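Local coordinates for protein BrkA translocator (Bordetella pertussis, PDB 3QQ2) that forms, as the C-terminal beta-domain of an autotransporter, an outer-membrane pore through which the passenger domain reaches the bacterial cell surface, at residues Arg26-Gln32 with Gln44-Glu50; Gly240-Ala246 with Tyr262-Asp268; Gly204-Val208 with Asp249-Gly253; Gly255-Ser261 with His277-Ser283. The protein carries 1 engineered substitution. All coordinates share one frame. Numbering follows the deposited sequence.

Contact 1. Residues Arg26-Gln32 with Gln44-Glu50; sequences RTFSERQ and QTVSGLE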
# COMPACT_ATOMS: atom_id res chain seq x y z
N ARG A 26 23.25 -14.54 -23.85
CA ARG A 26 23.73 -13.19 -23.53
C ARG A 26 23.43 -12.82 -22.10
O ARG A 26 22.30 -12.94 -21.65
CB ARG A 26 23.16 -12.13 -24.48
CG ARG A 26 21.69 -11.83 -24.31
CD ARG A 26 21.31 -10.66 -25.21
NE ARG A 26 20.20 -9.86 -24.70
CZ ARG A 26 20.34 -8.85 -23.85
NH1 ARG A 26 21.54 -8.51 -23.41
NH2 ARG A 26 19.28 -8.18 -23.45
N THR A 27 24.46 -12.37 -21.41
CA THR A 27 24.28 -11.82 -20.08
C THR A 27 24.42 -10.29 -20.12
O THR A 27 24.88 -9.74 -21.12
CB THR A 27 25.24 -12.47 -19.09
OG1 THR A 27 25.01 -11.92 -17.80
CG2 THR A 27 26.70 -12.21 -19.47
N PHE A 28 24.02 -9.62 -19.05
CA PHE A 28 24.11 -8.16 -18.97
C PHE A 28 23.84 -7.67 -17.56
O PHE A 28 23.23 -8.37 -16.76
CB PHE A 28 23.11 -7.47 -19.90
CG PHE A 28 21.68 -7.64 -19.49
CD1 PHE A 28 20.98 -8.81 -19.79
CD2 PHE A 28 21.01 -6.63 -18.82
CE1 PHE A 28 19.65 -8.97 -19.41
CE2 PHE A 28 19.68 -6.79 -18.45
CZ PHE A 28 19.00 -7.96 -18.74
N SER A 29 24.27 -6.44 -17.30
CA SER A 29 24.14 -5.85 -15.98
C SER A 29 24.37 -4.34 -16.04
O SER A 29 25.40 -3.88 -16.52
CB SER A 29 25.15 -6.48 -15.05
OG SER A 29 25.20 -5.76 -13.84
N GLU A 30 23.43 -3.56 -15.55
CA GLU A 30 23.50 -2.12 -15.72
C GLU A 30 23.10 -1.41 -14.45
O GLU A 30 22.03 -1.68 -13.94
CB GLU A 30 22.56 -1.72 -16.85
CG GLU A 30 22.32 -0.25 -16.97
CD GLU A 30 21.72 0.10 -18.30
OE1 GLU A 30 22.45 0.06 -19.33
OE2 GLU A 30 20.50 0.43 -18.32
N ARG A 31 23.94 -0.51 -13.93
CA ARG A 31 23.54 0.27 -12.76
C ARG A 31 22.94 1.62 -13.10
O ARG A 31 23.60 2.50 -13.66
CB ARG A 31 24.66 0.45 -11.73
CG ARG A 31 24.13 1.04 -10.42
CD ARG A 31 25.22 1.21 -9.37
NE ARG A 31 24.70 1.72 -8.11
CZ ARG A 31 23.88 1.04 -7.31
NH1 ARG A 31 23.44 1.58 -6.18
NH2 ARG A 31 23.48 -0.18 -7.65
N GLN A 32 21.69 1.81 -12.70
CA GLN A 32 21.04 3.09 -12.90
C GLN A 32 21.03 3.86 -11.60
O GLN A 32 20.73 3.30 -10.55
CB GLN A 32 19.65 2.91 -13.48
CG GLN A 32 19.73 2.43 -14.92
CD GLN A 32 18.50 1.71 -15.42
OE1 GLN A 32 17.42 2.30 -15.55
NE2 GLN A 32 18.67 0.43 -15.75
N GLN A 44 19.11 1.53 -8.97
CA GLN A 44 18.90 0.12 -9.14
C GLN A 44 19.97 -0.52 -9.97
O GLN A 44 20.58 0.11 -10.84
CB GLN A 44 17.53 -0.13 -9.76
CG GLN A 44 17.36 0.49 -11.12
CD GLN A 44 15.97 0.33 -11.69
OE1 GLN A 44 14.99 0.22 -10.95
NE2 GLN A 44 15.88 0.33 -13.03
N THR A 45 20.21 -1.79 -9.67
CA THR A 45 21.05 -2.64 -10.49
C THR A 45 20.16 -3.64 -11.18
O THR A 45 19.51 -4.45 -10.52
CB THR A 45 22.09 -3.40 -9.66
OG1 THR A 45 22.87 -2.47 -8.91
CG2 THR A 45 23.00 -4.16 -10.56
N VAL A 46 20.14 -3.58 -12.52
CA VAL A 46 19.40 -4.50 -13.38
C VAL A 46 20.33 -5.54 -13.99
O VAL A 46 21.23 -5.16 -14.77
CB VAL A 46 18.80 -3.75 -14.55
CG1 VAL A 46 17.71 -4.57 -15.18
CG2 VAL A 46 18.24 -2.45 -14.09
N SER A 47 20.13 -6.83 -13.68
CA SER A 47 20.96 -7.90 -14.25
C SER A 47 20.14 -8.90 -15.02
O SER A 47 19.03 -9.17 -14.63
CB SER A 47 21.73 -8.63 -13.16
OG SER A 47 22.99 -8.01 -12.94
N GLY A 48 20.67 -9.45 -16.11
CA GLY A 48 19.92 -10.49 -16.84
C GLY A 48 20.68 -11.59 -17.58
O GLY A 48 21.90 -11.54 -17.75
N LEU A 49 19.92 -12.59 -18.05
CA LEU A 49 20.47 -13.66 -18.86
C LEU A 49 19.45 -14.09 -19.89
O LEU A 49 18.38 -14.56 -19.54
CB LEU A 49 20.83 -14.82 -17.96
CG LEU A 49 21.65 -16.01 -18.48
CD1 LEU A 49 20.76 -17.13 -19.06
CD2 LEU A 49 22.73 -15.58 -19.48
N GLU A 50 19.75 -13.91 -21.17
CA GLU A 50 18.94 -14.49 -22.25
C GLU A 50 19.55 -15.75 -22.88
O GLU A 50 20.78 -15.95 -22.87
CB GLU A 50 18.63 -13.45 -23.32
CG GLU A 50 17.26 -12.90 -23.13
CD GLU A 50 16.97 -11.63 -23.93
OE1 GLU A 50 17.91 -10.90 -24.36
OE2 GLU A 50 15.75 -11.35 -24.10
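The shortest polar contact between 26-32 and 44-50 is a salt bridge: Arg26 NE donates to Glu50 OE1 at 2.5 Å, and the carboxylate lies at the edge of the guanidinium, near its plane. Both side chains leave the same face of the sheet from a hydrogen-bonded pair, whose backbone bonds are Arg26 N to Glu50 O at 3.0 Å and Glu50 N to Arg26 O at 2.8 Å. The same two-bond pattern recurs at Phe28-Gly48, Glu30-Val46 and Gln32-Gln44; Glu30 N to Val46 O, for example, measures 2.8 Å. Axes 4.7 Å apart and at 175° confirm a regular antiparallel pair. On the face carrying Thr27, Ser29 and Arg31, Thr27 OG1 donates to Gly48 O at 3.1 Å, while Ser29 OG and Ser47 OG make a weak hydrogen bond at 3.3 Å.

Packing centres on Phe28. Its p rotamer lays the ring over the backbone of Ser47 and Gly48, where a CB on Gly48 would fall 1.8 Å from Phe28 CE1, so glycine permits this pose. Phe28 CE2 also approaches Val46 CG1 at 4.4 Å.

The segments belong to strands 21-34 and 42-57, the first hairpin of the autotransporter beta-barrel. The last strand, 271-282, pairs with 21-34 on its other edge, and strand 62-78 pairs with 42-57. Glu50 OE2 is held by Arg111 and His91, while Glu30 bonds to Ser275.

Contact 2. Residues Gly240-Ala246 with Tyr262-Asp268; sequences GRVELGA and YEYAAGD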
# COMPACT_ATOMS: atom_id res chain seq x y z
N GLY A 240 15.39 11.39 -21.18
CA GLY A 240 16.43 11.89 -22.09
C GLY A 240 17.84 11.83 -21.51
O GLY A 240 18.05 12.14 -20.33
N ARG A 241 18.81 11.46 -22.36
CA ARG A 241 20.20 11.18 -21.95
C ARG A 241 21.10 10.74 -23.08
O ARG A 241 20.64 10.28 -24.11
CB ARG A 241 20.25 10.07 -20.90
CG ARG A 241 19.81 8.73 -21.40
CD ARG A 241 20.11 7.71 -20.37
NE ARG A 241 20.17 6.39 -20.97
CZ ARG A 241 19.20 5.48 -20.90
NH1 ARG A 241 18.07 5.76 -20.25
NH2 ARG A 241 19.39 4.31 -21.51
N VAL A 242 22.41 10.86 -22.84
CA VAL A 242 23.42 10.55 -23.84
C VAL A 242 24.30 9.43 -23.34
O VAL A 242 24.60 9.35 -22.15
CB VAL A 242 24.27 11.81 -24.25
CG1 VAL A 242 25.17 12.27 -23.11
CG2 VAL A 242 25.08 11.53 -25.50
N GLU A 243 24.69 8.55 -24.26
CA GLU A 243 25.48 7.38 -23.91
C GLU A 243 26.73 7.17 -24.77
O GLU A 243 26.74 7.38 -26.00
CB GLU A 243 24.60 6.12 -23.80
CG GLU A 243 23.80 5.78 -25.05
CD GLU A 243 22.33 5.48 -24.80
OE1 GLU A 243 21.98 4.82 -23.79
OE2 GLU A 243 21.50 5.91 -25.63
N LEU A 244 27.80 6.78 -24.07
CA LEU A 244 29.15 6.57 -24.60
C LEU A 244 29.65 5.23 -24.13
O LEU A 244 29.58 4.92 -22.94
CB LEU A 244 30.11 7.64 -24.08
CG LEU A 244 30.15 9.02 -24.74
CD1 LEU A 244 30.47 8.90 -26.23
CD2 LEU A 244 28.84 9.77 -24.52
N GLY A 245 30.17 4.45 -25.06
CA GLY A 245 30.63 3.11 -24.74
C GLY A 245 31.50 2.57 -25.84
O GLY A 245 31.72 3.23 -26.86
N ALA A 246 31.99 1.36 -25.63
CA ALA A 246 32.89 0.72 -26.57
C ALA A 246 32.68 -0.78 -26.45
O ALA A 246 32.37 -1.27 -25.37
CB ALA A 246 34.31 1.06 -26.22
N TYR A 262 30.97 -2.08 -23.13
CA TYR A 262 30.74 -1.29 -21.94
C TYR A 262 29.99 -0.06 -22.38
O TYR A 262 30.19 0.42 -23.50
CB TYR A 262 32.07 -0.92 -21.29
CG TYR A 262 31.96 0.17 -20.25
CD1 TYR A 262 32.80 1.29 -20.31
CD2 TYR A 262 31.04 0.10 -19.20
CE1 TYR A 262 32.73 2.31 -19.36
CE2 TYR A 262 30.95 1.12 -18.25
CZ TYR A 262 31.81 2.23 -18.34
OH TYR A 262 31.74 3.26 -17.42
N GLU A 263 29.08 0.42 -21.53
CA GLU A 263 28.33 1.64 -21.79
C GLU A 263 28.16 2.50 -20.54
O GLU A 263 27.94 1.97 -19.44
CB GLU A 263 26.98 1.34 -22.42
CG GLU A 263 26.50 2.47 -23.29
CD GLU A 263 25.20 2.17 -24.04
OE1 GLU A 263 25.26 1.80 -25.24
OE2 GLU A 263 24.11 2.32 -23.43
N TYR A 264 28.29 3.81 -20.72
CA TYR A 264 28.05 4.82 -19.70
C TYR A 264 27.06 5.85 -20.25
O TYR A 264 27.13 6.20 -21.43
CB TYR A 264 29.36 5.50 -19.31
CG TYR A 264 29.16 6.72 -18.43
CD1 TYR A 264 29.79 7.94 -18.70
CD2 TYR A 264 28.31 6.65 -17.32
CE1 TYR A 264 29.59 9.07 -17.85
CE2 TYR A 264 28.09 7.76 -16.49
CZ TYR A 264 28.73 8.96 -16.75
OH TYR A 264 28.47 10.00 -15.90
N ALA A 265 26.14 6.32 -19.41
CA ALA A 265 25.17 7.34 -19.80
C ALA A 265 24.86 8.38 -18.71
O ALA A 265 24.71 8.05 -17.52
CB ALA A 265 23.90 6.72 -20.28
N ALA A 266 24.77 9.64 -19.12
CA ALA A 266 24.32 10.69 -18.25
C ALA A 266 23.15 11.40 -18.91
O ALA A 266 23.10 11.53 -20.13
CB ALA A 266 25.43 11.62 -17.97
N GLY A 267 22.20 11.84 -18.09
CA GLY A 267 20.95 12.41 -18.57
C GLY A 267 20.18 13.15 -17.49
O GLY A 267 20.70 13.34 -16.39
N ASP A 268 18.95 13.56 -17.82
CA ASP A 268 18.05 14.33 -16.94
C ASP A 268 17.82 13.62 -15.63
O ASP A 268 18.50 13.89 -14.64
CB ASP A 268 16.67 14.50 -17.58
CG ASP A 268 16.74 15.08 -18.97
OD1 ASP A 268 16.24 14.42 -19.92
OD2 ASP A 268 17.30 16.19 -19.10
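Gly240 O accepts from Asp268 N at 3.0 Å, joining the backbones at the start of the segment. Arg241 faces Gly267 in a non-hydrogen-bonded pair with CA atoms only 3.7 Å apart; a CB on Gly267 would lie 2.1 Å from Arg241 CB. Val242 then exchanges backbone bonds with Ala266, the shorter being Val242 N to Ala266 O at 2.9 Å. Glu243 packs its CB 3.6 Å from Ala265 CB, and its OE1 lies 3.3 Å from Glu263 OE2, a close approach of like charges; Arg241 NH2 forms a weak salt bridge to Glu243 OE1 at 3.5 Å, and Arg213 binds Glu263. Leu244 pairs with Tyr264 through two 2.8 Å N-to-O bonds. Gly245 CA comes within 3.0 Å of Tyr262 O, and Ala246 O accepts from Tyr262 N at 2.8 Å. The strands cross at 160° as a hairpin in the autotransporter beta-barrel wall, flanked by strand 207-221 beside 241-252 and strand 271-282 beside 256-267, where Tyr262 OH bonds to Pro273 O.

Contact 3. Residues Gly204-Val208 with Asp249-Gly253; sequences GGNIV and DAALG
Two backbone hydrogen bonds define the register between 204-208 and 249-253. Ile207 N donates to Ala251 O at 2.9 Å and Ala251 N to Ile207 O at 2.8 Å, making an antiparallel hydrogen-bonded pair with CA atoms 4.9 Å apart. On either side of it, Asn206 CA lies 4.8 Å from Leu252 CA, and Val208 CA 4.4 Å from Ala250 CA. Ile207 and Val208 are extended (phi/psi -129/103° and -91/133°), as are Asp249 to Leu252; Asn206 is at -51/149° and Gly253 at -16/137°, while Gly204, at 119/-93°, belongs to the preceding turn.

CA-H...O contacts reinforce the pairing: Ala250 CA to Ile207 O at 2.9 Å and Asn206 CA to Ala251 O at 3.4 Å.

Ile207 and Ala251 share one face of the sheet, Val208 and Ala250 the other; Ile207 (m, t) brings its CB 3.9 Å from Ala251 CB. Asn206 takes chi1 m with chi2 near 0°, so that OD1 accepts a weak hydrogen bond from Gly253 N at 3.3 Å while CG sits 3.6 Å from Leu252 CD1, linking the start of strand 207-221 to the end of 241-252.

The buried area is 298 Å². Antiparallel pairing of successive strands is the up-and-down pattern of the autotransporter transmembrane beta-barrel.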
# COMPACT_ATOMS: atom_id res chain seq x y z
N GLY A 204 45.10 -16.65 -39.41
CA GLY A 204 44.27 -17.84 -39.20
C GLY A 204 42.89 -17.65 -39.80
O GLY A 204 42.66 -17.91 -40.98
N GLY A 205 41.95 -17.19 -39.01
CA GLY A 205 40.63 -16.93 -39.56
C GLY A 205 39.90 -15.91 -38.72
O GLY A 205 38.92 -15.31 -39.17
N ASN A 206 40.41 -15.70 -37.51
CA ASN A 206 39.77 -14.84 -36.51
C ASN A 206 39.37 -13.42 -36.97
O ASN A 206 40.01 -12.85 -37.86
CB ASN A 206 40.60 -14.86 -35.20
CG ASN A 206 40.74 -16.29 -34.61
OD1 ASN A 206 40.24 -17.26 -35.18
ND2 ASN A 206 41.42 -16.41 -33.46
N ILE A 207 38.30 -12.88 -36.39
CA ILE A 207 37.88 -11.48 -36.61
C ILE A 207 37.65 -10.77 -35.30
O ILE A 207 36.64 -11.00 -34.66
CB ILE A 207 36.60 -11.44 -37.47
CG1 ILE A 207 36.88 -11.96 -38.88
CG2 ILE A 207 36.04 -10.02 -37.52
CD1 ILE A 207 35.64 -12.19 -39.71
N VAL A 208 38.60 -9.92 -34.91
CA VAL A 208 38.35 -8.99 -33.80
C VAL A 208 37.81 -7.74 -34.45
O VAL A 208 38.36 -7.28 -35.44
CB VAL A 208 39.61 -8.66 -32.96
CG1 VAL A 208 39.24 -7.81 -31.76
CG2 VAL A 208 40.24 -9.91 -32.45
N ASP A 249 33.49 -7.27 -30.91
CA ASP A 249 32.80 -8.49 -31.35
C ASP A 249 33.78 -9.34 -32.12
O ASP A 249 34.23 -8.92 -33.16
CB ASP A 249 31.56 -8.22 -32.24
CG ASP A 249 30.94 -6.87 -31.99
OD1 ASP A 249 31.66 -5.88 -32.22
OD2 ASP A 249 29.75 -6.78 -31.60
N ALA A 250 34.11 -10.52 -31.60
CA ALA A 250 35.00 -11.47 -32.29
C ALA A 250 34.24 -12.62 -32.92
O ALA A 250 33.29 -13.11 -32.34
CB ALA A 250 36.09 -12.02 -31.34
N ALA A 251 34.66 -12.98 -34.13
CA ALA A 251 34.32 -14.25 -34.80
C ALA A 251 35.56 -15.10 -34.67
O ALA A 251 36.55 -14.88 -35.35
CB ALA A 251 33.99 -14.05 -36.28
N LEU A 252 35.52 -16.06 -33.76
CA LEU A 252 36.67 -16.91 -33.55
C LEU A 252 36.44 -18.21 -34.28
O LEU A 252 35.64 -19.03 -33.84
CB LEU A 252 36.92 -17.15 -32.06
CG LEU A 252 37.91 -16.20 -31.39
CD1 LEU A 252 38.35 -15.04 -32.30
CD2 LEU A 252 37.34 -15.71 -30.06
N GLY A 253 37.13 -18.38 -35.40
CA GLY A 253 37.04 -19.58 -36.22
C GLY A 253 36.42 -20.84 -35.63
O GLY A 253 36.71 -21.22 -34.50

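Contact 4. Residues Gly255-Ser261 with His277-Ser283; sequences GHNLYAS and HAGYRYS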
# COMPACT_ATOMS: atom_id res chain seq x y z
N GLY A 255 32.81 -21.44 -35.98
CA GLY A 255 31.45 -21.15 -35.59
C GLY A 255 31.26 -20.31 -34.35
O GLY A 255 30.14 -19.92 -34.07
N HIS A 256 32.32 -20.04 -33.60
CA HIS A 256 32.18 -19.24 -32.37
C HIS A 256 32.12 -17.71 -32.59
O HIS A 256 32.74 -17.15 -33.53
CB HIS A 256 33.26 -19.60 -31.35
CG HIS A 256 33.38 -21.06 -31.10
ND1 HIS A 256 32.55 -21.73 -30.21
CD2 HIS A 256 34.19 -22.00 -31.64
CE1 HIS A 256 32.86 -23.02 -30.21
NE2 HIS A 256 33.85 -23.20 -31.07
N ASN A 257 31.38 -17.05 -31.71
CA ASN A 257 31.21 -15.61 -31.73
C ASN A 257 31.14 -15.09 -30.33
O ASN A 257 30.40 -15.62 -29.50
CB ASN A 257 29.93 -15.27 -32.43
CG ASN A 257 29.95 -15.69 -33.85
OD1 ASN A 257 29.42 -16.75 -34.21
ND2 ASN A 257 30.62 -14.90 -34.69
N LEU A 258 31.92 -14.05 -30.07
CA LEU A 258 31.96 -13.38 -28.79
C LEU A 258 31.71 -11.91 -28.98
O LEU A 258 32.27 -11.30 -29.90
CB LEU A 258 33.32 -13.57 -28.13
CG LEU A 258 33.61 -14.93 -27.51
CD1 LEU A 258 35.10 -15.08 -27.24
CD2 LEU A 258 32.81 -15.12 -26.22
N TYR A 259 30.87 -11.34 -28.11
CA TYR A 259 30.66 -9.88 -28.01
C TYR A 259 30.79 -9.42 -26.56
O TYR A 259 30.36 -10.08 -25.63
CB TYR A 259 29.28 -9.48 -28.56
CG TYR A 259 28.81 -10.31 -29.73
CD1 TYR A 259 28.30 -11.61 -29.54
CD2 TYR A 259 28.87 -9.82 -31.04
CE1 TYR A 259 27.85 -12.39 -30.63
CE2 TYR A 259 28.43 -10.60 -32.15
CZ TYR A 259 27.91 -11.88 -31.93
OH TYR A 259 27.47 -12.66 -32.98
N ALA A 260 31.43 -8.28 -26.38
CA ALA A 260 31.43 -7.64 -25.08
C ALA A 260 31.40 -6.13 -25.35
O ALA A 260 32.01 -5.67 -26.31
CB ALA A 260 32.65 -8.05 -24.26
N SER A 261 30.66 -5.39 -24.53
CA SER A 261 30.62 -3.94 -24.61
C SER A 261 30.50 -3.32 -23.24
O SER A 261 30.01 -3.94 -22.31
CB SER A 261 29.47 -3.45 -25.49
OG SER A 261 28.22 -3.88 -24.98
N HIS A 277 27.46 -5.69 -21.25
CA HIS A 277 26.81 -6.76 -22.00
C HIS A 277 27.90 -7.69 -22.51
O HIS A 277 28.93 -7.24 -23.01
CB HIS A 277 26.07 -6.22 -23.23
CG HIS A 277 24.90 -5.33 -22.94
ND1 HIS A 277 24.93 -3.97 -23.14
CD2 HIS A 277 23.64 -5.62 -22.51
CE1 HIS A 277 23.75 -3.44 -22.82
NE2 HIS A 277 22.96 -4.42 -22.43
N ALA A 278 27.68 -8.99 -22.37
CA ALA A 278 28.58 -10.00 -22.92
C ALA A 278 27.68 -10.95 -23.66
O ALA A 278 26.57 -11.21 -23.21
CB ALA A 278 29.30 -10.73 -21.83
N GLY A 279 28.13 -11.46 -24.79
CA GLY A 279 27.30 -12.37 -25.56
C GLY A 279 28.10 -13.39 -26.33
O GLY A 279 29.17 -13.04 -26.83
N TYR A 280 27.60 -14.62 -26.41
CA TYR A 280 28.21 -15.68 -27.21
C TYR A 280 27.22 -16.27 -28.21
O TYR A 280 26.07 -16.52 -27.87
CB TYR A 280 28.77 -16.81 -26.33
CG TYR A 280 29.09 -18.08 -27.13
CD1 TYR A 280 28.10 -19.02 -27.42
CD2 TYR A 280 30.37 -18.31 -27.63
CE1 TYR A 280 28.38 -20.17 -28.18
CE2 TYR A 280 30.65 -19.47 -28.38
CZ TYR A 280 29.65 -20.38 -28.64
OH TYR A 280 29.90 -21.50 -29.38
N ARG A 281 27.67 -16.56 -29.43
CA ARG A 281 26.83 -17.22 -30.44
C ARG A 281 27.63 -18.26 -31.23
O ARG A 281 28.78 -18.01 -31.60
CB ARG A 281 26.21 -16.19 -31.41
CG ARG A 281 25.58 -16.81 -32.66
CD ARG A 281 24.82 -15.79 -33.49
NE ARG A 281 24.14 -16.40 -34.64
CZ ARG A 281 22.85 -16.74 -34.69
NH1 ARG A 281 22.03 -16.54 -33.65
NH2 ARG A 281 22.35 -17.30 -35.79
N TYR A 282 27.00 -19.40 -31.48
CA TYR A 282 27.58 -20.55 -32.20
C TYR A 282 26.90 -20.62 -33.55
O TYR A 282 25.68 -20.72 -33.65
CB TYR A 282 27.29 -21.85 -31.42
CG TYR A 282 28.10 -23.10 -31.79
CD1 TYR A 282 28.48 -23.36 -33.10
CD2 TYR A 282 28.44 -24.06 -30.80
CE1 TYR A 282 29.19 -24.50 -33.44
CE2 TYR A 282 29.17 -25.22 -31.14
CZ TYR A 282 29.53 -25.42 -32.47
OH TYR A 282 30.25 -26.52 -32.85
N SER A 283 27.71 -20.56 -34.61
CA SER A 283 27.19 -20.54 -35.97
C SER A 283 26.88 -21.94 -36.46
O SER A 283 26.41 -22.14 -37.59
CB SER A 283 28.18 -19.83 -36.88
OG SER A 283 28.09 -18.45 -36.63
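A histidine-tyrosine hydrogen bond tethers the open end of this hairpin: His256 ND1 and Tyr280 OH lie 2.8 Å apart, and either may be the donor. The two rings meet rim to rim, with centroids 5.8 Å apart and planes at 47°, and Tyr282 completes an aromatic cluster, its ring centroid 5.2 Å from that of His256. Beside them Leu258 CD2 touches Tyr280 CD2 at 4.3 Å.

Tyr259-Gly279 is bonded both ways, Tyr259 N to Gly279 O at 2.7 Å and Gly279 N to Tyr259 O at 2.8 Å. Ser261 N to His277 O follows at 3.0 Å, and Arg281 N to Asn257 O at 2.9 Å. The shortest backbone bond is Ser283 N to Gly255 O, 2.6 Å. The Tyr259 ring turns its edge toward the opposite strand, with OH 4.1 Å from Arg281 CB, on the face opposite the aromatic cluster. There the Arg281 guanidinium is engaged by Asp19 and Asp54, and Ser283 OG also bonds to Asp19.

The strand parts of the two segments, with axes 4.5 Å apart at 173°, form the last antiparallel hairpin of the outer-membrane beta-barrel, whose final strand, 271-282, pairs in turn with the first, 21-34.

All four contacts belong to one antiparallel sheet, closed into a barrel where strands 21-34 and 271-282 pair. Contact 1, the first hairpin, and contact 4, the last, meet at that closure: Thr27 N lies 3.0 Å from Ala278 O, a probable hydrogen bond, although their centres are 17 Å apart. Contacts 2 and 3 use opposite ends of strand 241-252, their centres 28 Å apart, and alternate along the chain. Contacts 2 and 4 likewise share strand 256-267, with centres 23 Å apart. Contacts 3 and 4 are the nearest, at 11 Å, where Ala250 N lies 2.6 Å from Leu258 O, a probable hydrogen bond. Together they sample six neighbouring strands, one sector of the barrel wall that includes its closure.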